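Local coordinates for protein oxidized polyvinyl alcohol hydrolase (Pseudomonas sp. VM15C, PDB 3WWC) that hydrolyses beta-diketones such as nonane-4,6-dione and acts on oxidized polyvinyl alcohol in the second step of polyvinyl alcohol breakdown, at residues K257-C262 against R269-D274; S74-L79 against D108-G113; V81-A86 against W305-T310; H141-E146 against G236-P241. The protein carries 1 engineered substitution. One frame throughout, in Å; residues are numbered along the deposited sequence.

Going from the N terminus, interaction 2 opens at helix 75-80 and closes at 108-113, in the long loop after strand 96-100. Interaction 3 starts between those two segments, at 81-86, and closes only at 305-310, so the two cross; they also touch, Trp305 packing on Asn78. Within the long span closed by interaction 3 lie interaction 4, which brings 141-146, before helix 148-160, against 236-241, before strand 247-253, and then interaction 1, a short hairpin formed by 257-262 and 269-274. Interaction 2 thus ties helix 75-80 to a nearby loop, interaction 3 an early loop to a late one, and interaction 1 lies at the butanoic acid pockets.

Interaction 1. Residues K257-C262 against R269-D274; sequences KDLWNC and RFLCAD. With BUA (butanoic acid), chain D.
Arg269 begins the second strand; bends at chi2 and chi3 bring NE back toward the first, and the guanidinium edge meets Asn261 O: NH2 donates to it at 3.1 Å, and NE adds a weak bond. Phe270 exchanges backbone bonds with Cys262 and lays a ring face over Cys262 CB, 3.9 Å from the ring centroid, a CH-pi contact. An alanine here would probably leave that methylene without its aromatic cover and open a gap beside the disulfide. Leu271 fills the other side of the hairpin, with CD1 3.9 Å from Leu259 CB. Cys272 N and Ala273 N both donate to Trp260 O, a classic beta bulge. There Cys272 points toward the other strand, its SG bonded to Cys262 SG at 2.1 Å with a CB-SG-SG-CB torsion of 85°. Cys272 SG also lies 3.4 Å from Trp260 CD1; both cysteines line one butanoic acid pocket, while Trp260 belongs to the other. Small Ala273 has its CB 4.0 Å from Trp260 CB. Asp274 runs beside Leu259; its carboxylate caps helix 275-288 at Arg276 N and bridges to Arg220. Separate from the main sheet, the hairpin rests Leu271 on helix 216-225 and Trp260 on Tyr275 of helix 275-288.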
loop_
_atom_site.group_PDB
_atom_site.type_symbol
_atom_site.label_atom_id
_atom_site.label_comp_id
_atom_site.label_asym_id
_atom_site.label_seq_id
_atom_site.Cartn_x
_atom_site.Cartn_y
_atom_site.Cartn_z
ATOM N N LYS A 257 -4.274 8.690 17.398
ATOM C CA LYS A 257 -5.522 8.024 17.143
ATOM C C LYS A 257 -5.514 7.092 15.915
ATOM O O LYS A 257 -6.563 6.642 15.475
ATOM C CB LYS A 257 -6.642 9.043 16.934
ATOM C CG LYS A 257 -6.889 9.998 18.107
ATOM C CD LYS A 257 -7.389 9.252 19.319
ATOM C CE LYS A 257 -8.516 10.024 20.008
ATOM N NZ LYS A 257 -8.197 11.477 20.151
ATOM N N ASP A 258 -4.330 6.785 15.379
ATOM C CA ASP A 258 -4.252 5.907 14.224
ATOM C C ASP A 258 -4.278 4.458 14.745
ATOM O O ASP A 258 -3.248 3.820 14.950
ATOM C CB ASP A 258 -2.975 6.232 13.440
ATOM C CG ASP A 258 -2.928 5.509 12.081
ATOM O OD1 ASP A 258 -3.873 4.745 11.787
ATOM O OD2 ASP A 258 -1.922 5.679 11.332
ATOM N N LEU A 259 -5.516 3.991 14.955
ATOM C CA LEU A 259 -5.839 2.685 15.561
ATOM C C LEU A 259 -7.066 2.195 14.843
ATOM O O LEU A 259 -7.785 3.009 14.281
ATOM C CB LEU A 259 -6.227 2.881 17.032
ATOM C CG LEU A 259 -5.223 3.620 17.925
ATOM C CD1 LEU A 259 -5.854 4.070 19.255
ATOM C CD2 LEU A 259 -4.040 2.685 18.173
ATOM N N TRP A 260 -7.319 0.900 14.869
ATOM C CA TRP A 260 -8.514 0.361 14.211
ATOM C C TRP A 260 -9.234 -0.592 15.139
ATOM O O TRP A 260 -8.617 -1.471 15.736
ATOM C CB TRP A 260 -8.135 -0.391 12.910
ATOM C CG TRP A 260 -9.287 -1.084 12.141
ATOM C CD1 TRP A 260 -9.501 -2.441 11.995
ATOM C CD2 TRP A 260 -10.309 -0.441 11.384
ATOM N NE1 TRP A 260 -10.597 -2.670 11.184
ATOM C CE2 TRP A 260 -11.112 -1.460 10.800
ATOM C CE3 TRP A 260 -10.628 0.899 11.140
ATOM C CZ2 TRP A 260 -12.216 -1.176 9.987
ATOM C CZ3 TRP A 260 -11.729 1.188 10.332
ATOM C CH2 TRP A 260 -12.511 0.149 9.766
ATOM N N ASN A 261 -10.544 -0.396 15.247
ATOM C CA ASN A 261 -11.361 -1.300 16.061
ATOM C C ASN A 261 -12.157 -2.171 15.098
ATOM O O ASN A 261 -12.890 -1.674 14.243
ATOM C CB ASN A 261 -12.351 -0.522 16.915
ATOM C CG ASN A 261 -11.659 0.346 17.954
ATOM O OD1 ASN A 261 -12.021 1.506 18.151
ATOM N ND2 ASN A 261 -10.673 -0.197 18.602
ATOM N N CYS A 262 -11.997 -3.467 15.280
ATOM C CA CYS A 262 -12.694 -4.457 14.491
ATOM C C CYS A 262 -14.147 -4.532 14.997
ATOM O O CYS A 262 -14.464 -4.034 16.071
ATOM C CB CYS A 262 -11.985 -5.783 14.694
ATOM S SG CYS A 262 -10.479 -5.933 13.659
ATOM N N ARG A 269 -17.448 -3.598 19.212
ATOM C CA ARG A 269 -16.140 -3.235 18.637
ATOM C C ARG A 269 -14.998 -3.527 19.607
ATOM O O ARG A 269 -15.194 -3.562 20.825
ATOM C CB ARG A 269 -16.101 -1.737 18.275
ATOM C CG ARG A 269 -17.259 -1.155 17.434
ATOM C CD ARG A 269 -17.195 -1.512 15.975
ATOM N NE ARG A 269 -16.037 -0.935 15.277
ATOM C CZ ARG A 269 -16.036 0.219 14.604
ATOM N NH1 ARG A 269 -17.140 0.962 14.520
ATOM N NH2 ARG A 269 -14.931 0.621 13.975
ATOM N N PHE A 270 -13.786 -3.736 19.083
ATOM C CA PHE A 270 -12.631 -3.993 19.948
ATOM C C PHE A 270 -11.331 -3.621 19.229
ATOM O O PHE A 270 -11.226 -3.775 18.025
ATOM C CB PHE A 270 -12.586 -5.452 20.424
ATOM C CG PHE A 270 -12.331 -6.455 19.337
ATOM C CD1 PHE A 270 -11.055 -6.978 19.143
ATOM C CD2 PHE A 270 -13.359 -6.863 18.488
ATOM C CE1 PHE A 270 -10.805 -7.895 18.112
ATOM C CE2 PHE A 270 -13.121 -7.784 17.451
ATOM C CZ PHE A 270 -11.839 -8.298 17.264
ATOM N N LEU A 271 -10.355 -3.122 19.963
ATOM C CA LEU A 271 -9.087 -2.717 19.328
ATOM C C LEU A 271 -8.343 -3.891 18.677
ATOM O O LEU A 271 -8.016 -4.851 19.344
ATOM C CB LEU A 271 -8.190 -2.051 20.380
ATOM C CG LEU A 271 -6.816 -1.548 19.871
ATOM C CD1 LEU A 271 -7.032 -0.424 18.840
ATOM C CD2 LEU A 271 -5.975 -1.034 21.049
ATOM N N CYS A 272 -8.059 -3.827 17.369
ATOM C CA CYS A 272 -7.356 -4.955 16.732
ATOM C C CYS A 272 -6.115 -4.533 15.964
ATOM O O CYS A 272 -5.394 -5.389 15.436
ATOM C CB CYS A 272 -8.278 -5.717 15.765
ATOM S SG CYS A 272 -9.045 -4.708 14.475
ATOM N N ALA A 273 -5.886 -3.222 15.865
ATOM C CA ALA A 273 -4.689 -2.775 15.165
ATOM C C ALA A 273 -4.239 -1.415 15.664
ATOM O O ALA A 273 -5.071 -0.539 15.908
ATOM C CB ALA A 273 -4.934 -2.716 13.682
ATOM N N ASP A 274 -2.929 -1.273 15.815
ATOM C CA ASP A 274 -2.322 -0.019 16.244
ATOM C C ASP A 274 -1.259 0.227 15.174
ATOM O O ASP A 274 -0.345 -0.569 15.007
ATOM C CB ASP A 274 -1.667 -0.215 17.613
ATOM C CG ASP A 274 -0.969 1.042 18.113
ATOM O OD1 ASP A 274 -0.696 1.953 17.287
ATOM O OD2 ASP A 274 -0.697 1.136 19.342
HETATM C C1 BUA D . -5.859 -5.356 10.539
HETATM C C2 BUA D . -5.994 -6.827 10.938
HETATM C C3 BUA D . -6.942 -6.943 12.135
HETATM C C4 BUA D . -7.129 -8.419 12.488
HETATM O O1 BUA D . -6.287 -9.228 12.039
HETATM O O2 BUA D . -8.115 -8.710 13.198
HETATM O O HOH W 1 -1.085 4.746 16.489
#

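Interaction 2. Residues S74-L79 against D108-G113; sequences STNDNL and DPNIRG
Asp77 OD2 is gripped by two donors, one from each segment: Arg112 NE at 3.0 Å and the backbone Ser74 N, also at 3.0 Å. The arginine comes side-on, its NH2 reaching Asp77 OD1 at 3.0 Å while NE takes OD2, each on a syn lone pair. The carboxylate and guanidinium planes lie only 28° apart, nearly coplanar, and the two bonds together should limit rotation of the carboxylate. Ser74 N meets OD2 from above the carboxylate plane instead. Ser74 and Asp77 form a capping box at the start of helix 75-80, since Ser74 OG in turn accepts from Asp77 N at 2.8 Å. Ser74 CB packs against the loop carbonyls, 3.0 Å from Ile111 O. A further first-turn N-H, Asn76 N, donates to Pro109 O at 2.9 Å, so the loop itself helps satisfy the helix end. Proline suits the second position of the type I turn from Asp108 to Ile111, and Asp108 OD1 braces that turn by accepting from Asn110 N in an Asx turn. One water links Ser74 OG, Asn76 ND2 and Asn110 OD1; another donates to Asp108 O and Ile111 O and accepts weakly from Thr75 N.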
loop_
_atom_site.group_PDB
_atom_site.type_symbol
_atom_site.label_atom_id
_atom_site.label_comp_id
_atom_site.label_asym_id
_atom_site.label_seq_id
_atom_site.Cartn_x
_atom_site.Cartn_y
_atom_site.Cartn_z
ATOM N N SER A 74 -15.433 2.304 -0.416
ATOM C CA SER A 74 -15.416 1.672 -1.724
ATOM C C SER A 74 -14.277 2.163 -2.605
ATOM O O SER A 74 -13.629 3.171 -2.294
ATOM C CB SER A 74 -16.754 1.901 -2.457
ATOM O OG SER A 74 -16.884 3.285 -2.783
ATOM N N THR A 75 -13.999 1.433 -3.669
ATOM C CA THR A 75 -12.985 1.910 -4.617
ATOM C C THR A 75 -13.473 3.256 -5.170
ATOM O O THR A 75 -12.682 4.187 -5.320
ATOM C CB THR A 75 -12.756 0.880 -5.706
ATOM O OG1 THR A 75 -12.055 -0.233 -5.126
ATOM C CG2 THR A 75 -11.907 1.488 -6.844
ATOM N N ASN A 76 -14.765 3.378 -5.493
ATOM C CA ASN A 76 -15.273 4.678 -5.971
ATOM C C ASN A 76 -15.098 5.771 -4.938
ATOM O O ASN A 76 -14.734 6.924 -5.296
ATOM C CB ASN A 76 -16.734 4.514 -6.388
ATOM C CG ASN A 76 -17.376 5.838 -6.777
ATOM O OD1 ASN A 76 -16.886 6.522 -7.670
ATOM N ND2 ASN A 76 -18.476 6.201 -6.109
ATOM N N ASP A 77 -15.304 5.452 -3.666
ATOM C CA ASP A 77 -15.084 6.454 -2.612
ATOM C C ASP A 77 -13.595 6.898 -2.649
ATOM O O ASP A 77 -13.288 8.075 -2.698
ATOM C CB ASP A 77 -15.341 5.896 -1.210
ATOM C CG ASP A 77 -16.791 5.627 -0.897
ATOM O OD1 ASP A 77 -17.672 6.277 -1.493
ATOM O OD2 ASP A 77 -17.014 4.774 0.014
ATOM N N ASN A 78 -12.691 5.938 -2.640
ATOM C CA ASN A 78 -11.260 6.243 -2.637
ATOM C C ASN A 78 -10.888 7.082 -3.836
ATOM O O ASN A 78 -9.975 7.905 -3.759
ATOM C CB ASN A 78 -10.524 4.911 -2.617
ATOM C CG ASN A 78 -9.033 5.058 -2.734
ATOM O OD1 ASN A 78 -8.487 5.020 -3.834
ATOM N ND2 ASN A 78 -8.357 5.271 -1.593
ATOM N N LEU A 79 -11.570 6.894 -4.956
ATOM C CA LEU A 79 -11.259 7.629 -6.163
ATOM C C LEU A 79 -11.958 8.981 -6.297
ATOM O O LEU A 79 -11.406 9.900 -6.943
ATOM C CB LEU A 79 -11.667 6.782 -7.402
ATOM C CG LEU A 79 -10.786 5.591 -7.664
ATOM C CD1 LEU A 79 -11.469 4.656 -8.682
ATOM C CD2 LEU A 79 -9.428 6.110 -8.263
ATOM N N ASP A 108 -17.541 -4.960 -8.084
ATOM C CA ASP A 108 -18.372 -3.782 -7.932
ATOM C C ASP A 108 -17.556 -2.698 -7.240
ATOM O O ASP A 108 -17.238 -2.830 -6.065
ATOM C CB ASP A 108 -19.597 -4.145 -7.081
ATOM C CG ASP A 108 -20.542 -2.968 -6.913
ATOM O OD1 ASP A 108 -20.159 -1.829 -7.285
ATOM O OD2 ASP A 108 -21.679 -3.175 -6.408
ATOM N N PRO A 109 -17.202 -1.629 -7.961
ATOM C CA PRO A 109 -16.406 -0.561 -7.334
ATOM C C PRO A 109 -17.140 0.256 -6.318
ATOM O O PRO A 109 -16.555 1.116 -5.673
ATOM C CB PRO A 109 -15.928 0.266 -8.538
ATOM C CG PRO A 109 -17.245 0.211 -9.425
ATOM C CD PRO A 109 -17.568 -1.297 -9.363
ATOM N N ASN A 110 -18.434 -0.014 -6.117
ATOM C CA ASN A 110 -19.205 0.730 -5.109
ATOM C C ASN A 110 -19.374 -0.028 -3.807
ATOM O O ASN A 110 -19.813 0.552 -2.827
ATOM C CB ASN A 110 -20.571 1.119 -5.690
ATOM C CG ASN A 110 -20.391 2.054 -6.849
ATOM O OD1 ASN A 110 -19.847 3.115 -6.665
ATOM N ND2 ASN A 110 -20.754 1.642 -8.036
ATOM N N ILE A 111 -19.048 -1.312 -3.771
ATOM C CA ILE A 111 -19.121 -2.067 -2.522
ATOM C C ILE A 111 -18.247 -1.383 -1.495
ATOM O O ILE A 111 -17.082 -0.991 -1.806
ATOM C CB ILE A 111 -18.641 -3.547 -2.723
ATOM C CG1 ILE A 111 -19.787 -4.391 -3.323
ATOM C CG2 ILE A 111 -18.116 -4.164 -1.393
ATOM C CD1 ILE A 111 -20.871 -4.749 -2.250
ATOM N N ARG A 112 -18.772 -1.214 -0.285
ATOM C CA ARG A 112 -18.026 -0.587 0.807
ATOM C C ARG A 112 -17.531 -1.692 1.736
ATOM O O ARG A 112 -16.531 -2.328 1.397
ATOM C CB ARG A 112 -18.924 0.453 1.498
ATOM C CG ARG A 112 -19.004 1.735 0.673
ATOM C CD ARG A 112 -20.000 2.738 1.268
ATOM N NE ARG A 112 -19.816 3.964 0.479
ATOM C CZ ARG A 112 -20.690 4.953 0.388
ATOM N NH1 ARG A 112 -21.868 4.891 1.036
ATOM N NH2 ARG A 112 -20.388 6.019 -0.352
ATOM N N GLY A 113 -18.142 -1.938 2.892
ATOM C CA GLY A 113 -17.632 -3.020 3.713
ATOM C C GLY A 113 -18.348 -4.362 3.550
ATOM O O GLY A 113 -17.893 -5.327 4.144
HETATM O O HOH W 2 -19.283 4.013 -3.832
HETATM O O HOH W 3 -15.647 -1.631 -4.043
#

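Interaction 3. Residues V81-A86 against W305-T310; sequences VARSGA and WPQLNT
The Trp305 indole lies between backbone on one face and a proline on the other. Ser84 O sits 3.2 Å above one face and Gly85 CA 3.5 Å above it, both offset toward the rim. On the opposite face Pro306 CD packs, likewise toward the rim. The Gly85 contact is a CH-pi interaction, its CA 3.6 Å from the centroid of the five-membered ring and 15° off the normal. Glycine is called for here twice over: its backbone angles would jam a CB against the preceding carbonyl oxygen, and that CB would also strike the indole. Trp305 CG stands anti to the backbone N (chi1 -163°), on the side of the Ser84-Gly85 backbone, and NE1 is bonded to Asn314 OD1. A leucine in its place would probably lose the flat cover over Gly85 and leave Asn314 OD1 without its indole donor. Thr310 completes the packing by splitting its two branches: methyl CG2 lies 4.0 Å from Gly85 CA, while OG1 donates to Pro306 O at 2.7 Å. One water joins Ala82 O to Thr310 OG1, and a second joins Arg83 O to Trp305 N. The contact sets the loop after helix 75-80 against the loop that leads into helix 310-322; Trp305 also packs on Asn78 of the former helix and, with Pro306, on Ile200 of strand 196-200.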
loop_
_atom_site.group_PDB
_atom_site.type_symbol
_atom_site.label_atom_id
_atom_site.label_comp_id
_atom_site.label_asym_id
_atom_site.label_seq_id
_atom_site.Cartn_x
_atom_site.Cartn_y
_atom_site.Cartn_z
ATOM N N VAL A 81 -14.367 10.632 -3.594
ATOM C CA VAL A 81 -14.906 11.360 -2.447
ATOM C C VAL A 81 -13.757 12.043 -1.736
ATOM O O VAL A 81 -12.751 11.388 -1.392
ATOM C CB VAL A 81 -15.636 10.403 -1.488
ATOM C CG1 VAL A 81 -16.038 11.161 -0.183
ATOM C CG2 VAL A 81 -16.852 9.809 -2.222
ATOM N N ALA A 82 -13.871 13.361 -1.532
ATOM C CA ALA A 82 -12.780 14.093 -0.935
ATOM C C ALA A 82 -12.261 13.568 0.384
ATOM O O ALA A 82 -11.040 13.509 0.592
ATOM C CB ALA A 82 -13.187 15.578 -0.772
ATOM N N ARG A 83 -13.161 13.198 1.301
ATOM C CA ARG A 83 -12.742 12.704 2.610
ATOM C C ARG A 83 -12.062 11.347 2.530
ATOM O O ARG A 83 -11.425 10.938 3.464
ATOM C CB ARG A 83 -13.939 12.600 3.572
ATOM C CG ARG A 83 -14.330 13.872 4.297
ATOM C CD ARG A 83 -15.415 13.499 5.345
ATOM N NE ARG A 83 -15.129 12.142 5.847
ATOM C CZ ARG A 83 -15.602 11.001 5.333
ATOM N NH1 ARG A 83 -16.434 10.994 4.284
ATOM N NH2 ARG A 83 -15.174 9.845 5.838
ATOM N N SER A 84 -12.169 10.684 1.382
ATOM C CA SER A 84 -11.560 9.372 1.173
ATOM C C SER A 84 -10.322 9.469 0.302
ATOM O O SER A 84 -9.729 8.443 -0.030
ATOM C CB SER A 84 -12.563 8.410 0.518
ATOM O OG SER A 84 -13.710 8.159 1.390
ATOM N N GLY A 85 -9.982 10.674 -0.109
ATOM C CA GLY A 85 -8.763 10.885 -0.907
ATOM C C GLY A 85 -8.932 11.385 -2.312
ATOM O O GLY A 85 -7.988 11.923 -2.899
ATOM N N ALA A 86 -10.120 11.184 -2.872
ATOM C CA ALA A 86 -10.428 11.579 -4.271
ATOM C C ALA A 86 -9.202 11.348 -5.148
ATOM O O ALA A 86 -8.724 12.223 -5.856
ATOM C CB ALA A 86 -10.869 13.050 -4.306
ATOM N N TRP A 305 -7.886 8.350 5.250
ATOM C CA TRP A 305 -7.000 9.012 4.294
ATOM C C TRP A 305 -6.634 10.359 4.884
ATOM O O TRP A 305 -7.471 10.999 5.516
ATOM C CB TRP A 305 -7.748 9.248 2.981
ATOM C CG TRP A 305 -6.798 9.543 1.851
ATOM C CD1 TRP A 305 -6.258 10.780 1.490
ATOM C CD2 TRP A 305 -6.174 8.571 1.032
ATOM N NE1 TRP A 305 -5.337 10.595 0.509
ATOM C CE2 TRP A 305 -5.256 9.248 0.205
ATOM C CE3 TRP A 305 -6.302 7.186 0.917
ATOM C CZ2 TRP A 305 -4.438 8.584 -0.734
ATOM C CZ3 TRP A 305 -5.513 6.514 -0.002
ATOM C CH2 TRP A 305 -4.571 7.223 -0.830
ATOM N N PRO A 306 -5.414 10.848 4.653
ATOM C CA PRO A 306 -4.925 12.154 5.146
ATOM C C PRO A 306 -6.044 13.179 4.962
ATOM O O PRO A 306 -6.567 13.350 3.857
ATOM C CB PRO A 306 -3.725 12.413 4.236
ATOM C CG PRO A 306 -3.075 10.994 4.279
ATOM C CD PRO A 306 -4.319 10.091 4.005
ATOM N N GLN A 307 -6.383 13.856 6.071
ATOM C CA GLN A 307 -7.512 14.766 6.089
ATOM C C GLN A 307 -7.174 16.228 5.974
ATOM O O GLN A 307 -7.996 17.012 5.454
ATOM C CB GLN A 307 -8.295 14.574 7.391
ATOM C CG GLN A 307 -8.932 13.184 7.521
ATOM C CD GLN A 307 -10.052 12.968 6.536
ATOM O OE1 GLN A 307 -9.951 12.123 5.629
ATOM N NE2 GLN A 307 -11.129 13.718 6.682
ATOM N N LEU A 308 -6.012 16.592 6.478
ATOM C CA LEU A 308 -5.588 17.983 6.394
ATOM C C LEU A 308 -4.976 18.255 5.004
ATOM O O LEU A 308 -3.997 17.601 4.605
ATOM C CB LEU A 308 -4.548 18.289 7.485
ATOM C CG LEU A 308 -5.017 18.018 8.908
ATOM C CD1 LEU A 308 -3.767 18.020 9.849
ATOM C CD2 LEU A 308 -6.095 19.047 9.299
ATOM N N ASN A 309 -5.513 19.243 4.286
ATOM C CA ASN A 309 -4.987 19.594 2.946
ATOM C C ASN A 309 -4.798 18.346 2.124
ATOM O O ASN A 309 -3.738 18.108 1.547
ATOM C CB ASN A 309 -3.668 20.364 3.108
ATOM C CG ASN A 309 -3.852 21.637 3.909
ATOM O OD1 ASN A 309 -4.748 22.420 3.585
ATOM N ND2 ASN A 309 -3.027 21.866 4.916
ATOM N N THR A 310 -5.866 17.570 2.042
ATOM C CA THR A 310 -5.827 16.280 1.359
ATOM C C THR A 310 -5.254 16.294 -0.030
ATOM O O THR A 310 -4.354 15.515 -0.326
ATOM C CB THR A 310 -7.219 15.673 1.301
ATOM O OG1 THR A 310 -7.696 15.502 2.637
ATOM C CG2 THR A 310 -7.180 14.274 0.597
HETATM O O HOH W 4 -10.539 15.453 2.724
HETATM O O HOH W 5 -10.703 8.432 4.627
#

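Interaction 4. Residues H141-E146 against G236-P241; sequences HWKNDE and GPYPLP
A short 3-10 segment in the loop before helix 148-160 meets, at Lys143, the proline-rich loop before strand 247-253. The Lys143 carbonyl does much of the joining: Lys143 O accepts from Tyr238 N at 3.0 Å, the donor in the carbonyl plane on a lone pair, and Pro237 CA makes a CA-H...O contact to it at 3.2 Å. Asn144 adds a second bond, its ND2 donating to Tyr238 O at 2.9 Å, so both backbone polar atoms of Tyr238 are held by this segment. An asparagine suits the place because its other amide atom, OD1, takes a proton from a water that also serves Pro239 O. Tyr238 precedes a cis peptide bond, and Pro239 CD lies over one face of its ring. The side chains of Lys143 and Tyr238 run side by side, pointing the same way, with Lys143 CG 4.0 Å from Tyr238 CB. The lysine's aliphatic chain supplies that contact, while NZ forms a salt bridge with Glu140 and Tyr238 OH bonds to Asp209 O. A further water bridges Trp142 O and Gly236 O. Pro237, its CB 3.8 Å from Asn144 OD1, also packs on Leu188 and Phe189 of helix 178-189.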
loop_
_atom_site.group_PDB
_atom_site.type_symbol
_atom_site.label_atom_id
_atom_site.label_comp_id
_atom_site.label_asym_id
_atom_site.label_seq_id
_atom_site.Cartn_x
_atom_site.Cartn_y
_atom_site.Cartn_z
ATOM N N HIS A 141 1.553 -21.287 3.425
ATOM C CA HIS A 141 1.904 -21.194 2.015
ATOM C C HIS A 141 2.225 -19.778 1.559
ATOM O O HIS A 141 3.030 -19.570 0.672
ATOM C CB HIS A 141 0.785 -21.734 1.111
ATOM C CG HIS A 141 1.101 -21.560 -0.340
ATOM N ND1 HIS A 141 2.293 -22.001 -0.886
ATOM C CD2 HIS A 141 0.440 -20.928 -1.337
ATOM C CE1 HIS A 141 2.358 -21.638 -2.155
ATOM N NE2 HIS A 141 1.249 -20.985 -2.455
ATOM N N TRP A 142 1.581 -18.803 2.182
ATOM C CA TRP A 142 1.801 -17.426 1.782
ATOM C C TRP A 142 3.079 -16.857 2.324
ATOM O O TRP A 142 3.387 -15.692 2.085
ATOM C CB TRP A 142 0.568 -16.582 2.164
ATOM C CG TRP A 142 -0.694 -17.197 1.573
ATOM C CD1 TRP A 142 -1.801 -17.602 2.272
ATOM C CD2 TRP A 142 -0.995 -17.449 0.173
ATOM N NE1 TRP A 142 -2.776 -18.074 1.413
ATOM C CE2 TRP A 142 -2.304 -17.990 0.120
ATOM C CE3 TRP A 142 -0.294 -17.238 -1.027
ATOM C CZ2 TRP A 142 -2.934 -18.334 -1.100
ATOM C CZ3 TRP A 142 -0.913 -17.560 -2.229
ATOM C CH2 TRP A 142 -2.235 -18.112 -2.256
ATOM N N LYS A 143 3.858 -17.660 3.051
ATOM C CA LYS A 143 5.164 -17.185 3.499
ATOM C C LYS A 143 6.050 -16.885 2.303
ATOM O O LYS A 143 6.911 -16.040 2.394
ATOM C CB LYS A 143 5.902 -18.222 4.357
ATOM C CG LYS A 143 5.378 -18.284 5.711
ATOM C CD LYS A 143 6.119 -19.397 6.485
ATOM C CE LYS A 143 5.838 -19.290 7.952
ATOM N NZ LYS A 143 6.673 -20.347 8.620
ATOM N N ASN A 144 5.875 -17.554 1.168
ATOM C CA ASN A 144 6.768 -17.158 0.097
ATOM C C ASN A 144 6.099 -17.159 -1.271
ATOM O O ASN A 144 6.732 -17.419 -2.293
ATOM C CB ASN A 144 8.086 -17.983 0.124
ATOM C CG ASN A 144 9.101 -17.491 1.235
ATOM O OD1 ASN A 144 9.776 -16.463 1.088
ATOM N ND2 ASN A 144 9.184 -18.246 2.345
ATOM N N ASP A 145 4.812 -16.846 -1.272
ATOM C CA ASP A 145 4.022 -16.695 -2.480
ATOM C C ASP A 145 3.331 -15.335 -2.280
ATOM O O ASP A 145 2.604 -15.154 -1.301
ATOM C CB ASP A 145 2.969 -17.800 -2.607
ATOM C CG ASP A 145 2.209 -17.743 -3.941
ATOM O OD1 ASP A 145 1.764 -16.653 -4.416
ATOM O OD2 ASP A 145 2.020 -18.832 -4.514
ATOM N N GLU A 146 3.556 -14.425 -3.227
ATOM C CA GLU A 146 3.026 -13.058 -3.153
ATOM C C GLU A 146 1.531 -13.023 -3.040
ATOM O O GLU A 146 0.970 -12.090 -2.458
ATOM C CB GLU A 146 3.466 -12.256 -4.387
ATOM C CG GLU A 146 2.854 -12.760 -5.686
ATOM C CD GLU A 146 3.383 -12.017 -6.917
ATOM O OE1 GLU A 146 3.595 -10.798 -6.831
ATOM O OE2 GLU A 146 3.590 -12.655 -7.983
ATOM N N GLY A 236 4.767 -9.801 4.763
ATOM C CA GLY A 236 5.724 -10.084 3.691
ATOM C C GLY A 236 6.212 -11.505 3.634
ATOM O O GLY A 236 5.616 -12.395 4.199
ATOM N N PRO A 237 7.247 -11.718 2.853
ATOM C CA PRO A 237 7.845 -13.046 2.726
ATOM C C PRO A 237 8.390 -13.376 4.126
ATOM O O PRO A 237 8.648 -12.472 4.920
ATOM C CB PRO A 237 9.032 -12.776 1.772
ATOM C CG PRO A 237 8.661 -11.563 1.027
ATOM C CD PRO A 237 7.940 -10.709 2.015
ATOM N N TYR A 238 8.536 -14.660 4.433
ATOM C CA TYR A 238 9.253 -15.071 5.654
ATOM C C TYR A 238 10.485 -15.954 5.289
ATOM O O TYR A 238 10.339 -16.992 4.639
ATOM C CB TYR A 238 8.420 -15.898 6.622
ATOM C CG TYR A 238 9.307 -16.287 7.781
ATOM C CD1 TYR A 238 9.726 -15.336 8.706
ATOM C CD2 TYR A 238 9.865 -17.571 7.842
ATOM C CE1 TYR A 238 10.700 -15.638 9.660
ATOM C CE2 TYR A 238 10.828 -17.880 8.788
ATOM C CZ TYR A 238 11.238 -16.908 9.691
ATOM O OH TYR A 238 12.177 -17.202 10.657
ATOM N N PRO A 239 11.695 -15.494 5.604
ATOM C CA PRO A 239 12.035 -14.214 6.249
ATOM C C PRO A 239 11.894 -13.104 5.218
ATOM O O PRO A 239 11.756 -13.376 4.014
ATOM C CB PRO A 239 13.501 -14.388 6.667
ATOM C CG PRO A 239 14.015 -15.400 5.694
ATOM C CD PRO A 239 12.901 -16.343 5.444
ATOM N N LEU A 240 11.937 -11.856 5.685
ATOM C CA LEU A 240 11.857 -10.700 4.787
ATOM C C LEU A 240 13.092 -10.785 3.904
ATOM O O LEU A 240 14.136 -11.328 4.307
ATOM C CB LEU A 240 11.897 -9.395 5.596
ATOM C CG LEU A 240 10.665 -9.175 6.472
ATOM C CD1 LEU A 240 10.924 -7.915 7.318
ATOM C CD2 LEU A 240 9.429 -8.975 5.622
ATOM N N PRO A 241 13.004 -10.246 2.692
ATOM C CA PRO A 241 14.159 -10.299 1.784
ATOM C C PRO A 241 15.400 -9.589 2.298
ATOM O O PRO A 241 15.310 -8.552 2.940
ATOM C CB PRO A 241 13.624 -9.709 0.490
ATOM C CG PRO A 241 12.363 -8.977 0.846
ATOM C CD PRO A 241 11.822 -9.585 2.102
HETATM O O HOH W 6 3.110 -13.738 4.115
HETATM O O HOH W 7 12.128 -15.271 2.062
#